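Local coordinates for protein thermophilic dibenzothiophene desulfurization enzyme C (PDB 5XDC) that oxidises dibenzothiophene as a flavin-dependent monooxygenase, probably using FMNH2 and oxygen to form the 5-oxide and then the 5,5-dioxide, at the interface of chains A and B. Numbering follows the deposited sequence. Chains: chain A/B, Thermophilic dibenzothiophene desulfurization enzyme C.

The interface of chains A and B. Residues chain A 402; chain B 264, 267-268, 271, 275, 299.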
loop_
_atom_site.group_PDB
_atom_site.type_symbol
_atom_site.label_atom_id
_atom_site.label_comp_id
_atom_site.label_asym_id
_atom_site.label_seq_id
_atom_site.Cartn_x
_atom_site.Cartn_y
_atom_site.Cartn_z
ATOM N N PHE A 402 8.453 -3.379 -20.529
ATOM C CA PHE A 402 7.922 -4.713 -20.292
ATOM C C PHE A 402 6.767 -5.023 -21.234
ATOM O O PHE A 402 6.685 -6.131 -21.788
ATOM C CB PHE A 402 7.469 -4.891 -18.843
ATOM C CG PHE A 402 7.103 -6.306 -18.534
ATOM C CD1 PHE A 402 8.069 -7.208 -18.152
ATOM C CD2 PHE A 402 5.808 -6.754 -18.711
ATOM C CE1 PHE A 402 7.751 -8.530 -17.914
ATOM C CE2 PHE A 402 5.485 -8.068 -18.475
ATOM C CZ PHE A 402 6.454 -8.960 -18.084
ATOM N N ARG B 264 6.284 -13.732 -12.530
ATOM C CA ARG B 264 6.744 -13.451 -13.884
ATOM C C ARG B 264 5.792 -14.038 -14.921
ATOM O O ARG B 264 5.491 -13.387 -15.929
ATOM C CB ARG B 264 8.167 -13.990 -14.073
ATOM C CG ARG B 264 8.705 -13.779 -15.468
ATOM C CD ARG B 264 10.220 -13.950 -15.529
ATOM N NE ARG B 264 10.922 -12.767 -15.037
ATOM C CZ ARG B 264 11.199 -11.687 -15.765
ATOM N NH1 ARG B 264 10.827 -11.623 -17.039
ATOM N NH2 ARG B 264 11.848 -10.660 -15.214
ATOM N N LEU B 267 2.689 -11.809 -15.124
ATOM C CA LEU B 267 2.982 -10.554 -15.803
ATOM C C LEU B 267 3.090 -10.745 -17.308
ATOM O O LEU B 267 2.587 -9.927 -18.084
ATOM C CB LEU B 267 4.278 -9.961 -15.264
ATOM C CG LEU B 267 4.156 -8.857 -14.234
ATOM C CD1 LEU B 267 5.559 -8.461 -13.786
ATOM C CD2 LEU B 267 3.432 -7.668 -14.786
ATOM N N GLU B 268 3.751 -11.813 -17.743
ATOM C CA GLU B 268 3.922 -12.008 -19.177
ATOM C C GLU B 268 2.601 -12.368 -19.835
ATOM O O GLU B 268 2.300 -11.893 -20.933
ATOM C CB GLU B 268 4.957 -13.088 -19.452
ATOM C CG GLU B 268 6.370 -12.689 -19.100
ATOM C CD GLU B 268 7.013 -11.767 -20.135
ATOM O OE1 GLU B 268 8.240 -11.548 -20.011
ATOM O OE2 GLU B 268 6.311 -11.274 -21.065
ATOM N N ALA B 271 0.588 -9.228 -20.173
ATOM C CA ALA B 271 1.088 -8.344 -21.224
ATOM C C ALA B 271 0.682 -8.853 -22.604
ATOM O O ALA B 271 0.325 -8.068 -23.488
ATOM C CB ALA B 271 2.608 -8.215 -21.123
ATOM N N ARG B 275 -1.550 -6.703 -25.195
ATOM C CA ARG B 275 -1.123 -6.385 -26.550
ATOM C C ARG B 275 -2.117 -6.888 -27.584
ATOM O O ARG B 275 -2.306 -6.245 -28.621
ATOM C CB ARG B 275 0.253 -6.986 -26.828
ATOM C CG ARG B 275 1.403 -6.252 -26.140
ATOM C CD ARG B 275 2.759 -6.786 -26.597
ATOM N NE ARG B 275 2.970 -8.187 -26.268
ATOM C CZ ARG B 275 3.603 -8.636 -25.184
ATOM N NH1 ARG B 275 4.113 -7.796 -24.293
ATOM N NH2 ARG B 275 3.732 -9.943 -24.978
ATOM N N TYR B 299 1.992 -2.142 -15.279
ATOM C CA TYR B 299 3.090 -3.003 -15.697
ATOM C C TYR B 299 4.418 -2.509 -15.151
ATOM O O TYR B 299 5.257 -3.311 -14.739
ATOM C CB TYR B 299 3.148 -3.098 -17.223
ATOM C CG TYR B 299 2.088 -4.017 -17.755
ATOM C CD1 TYR B 299 2.198 -5.379 -17.574
ATOM C CD2 TYR B 299 0.953 -3.521 -18.405
ATOM C CE1 TYR B 299 1.223 -6.238 -18.033
ATOM C CE2 TYR B 299 -0.031 -4.388 -18.875
ATOM C CZ TYR B 299 0.118 -5.735 -18.680
ATOM O OH TYR B 299 -0.836 -6.605 -19.120
HETATM O O HOH W 1 6.123 -8.821 -22.390
#
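The ring of A:Phe402 meets chain B mainly by its rim: the carbonyl oxygen of B:Leu267 and the backbone nitrogen of B:Glu268 lie at its edge in the ring plane, while a water sits above one face, displaced toward the rim. CE2 of the ring comes 3.5 Å from B:Leu267 O, where the slightly positive C-H edge may be weakly attracted to the carbonyl oxygen. The guanidinium of B:Arg275 has its own cover, B:Ala271 O lying over the centre of one face.

This is a compact example of an aromatic plug between helices at a two-fold interface of a tetrameric enzyme with the acyl-CoA dehydrogenase fold. With CG anti to the backbone N (chi1 -172°), the phenyl group reaches from helix 391-404 of chain A onto helix 247-276 of chain B. Its leading atom, A:Phe402 CZ, lies 3.5 Å from B:Glu268 CD, the carboxylate carbon, and 3.7 Å from B:Leu267 CB. The carboxylate is turned 41° from the ring plane, so it meets the rim at a slant. The methyl of B:Ala271 meets CE2 from the side of the ring plane where this carboxylate lies, while from the opposite side CD1 of B:Tyr299, whose side chain crosses the phenyl group at about a right angle, comes within 4.0 Å of A:Phe402 CD2. An alanine at A:Phe402 would take away the whole ring and would probably leave a gap between B:Leu267, B:Glu268 and B:Tyr299, with the carboxylate less restrained.

Polar groups join the same patch through water. B:Glu268 is bent at chi2 (-78°), which folds its carboxylate back beside the ring; OE1 faces B:Arg264 NH1 in a long salt bridge of 3.9 Å that may help hold it there. The other oxygen, OE2, shares the bridging water with A:Phe402 O, each 2.8 Å from it, and B:Arg275 NH1 donates to that water at 3.0 Å.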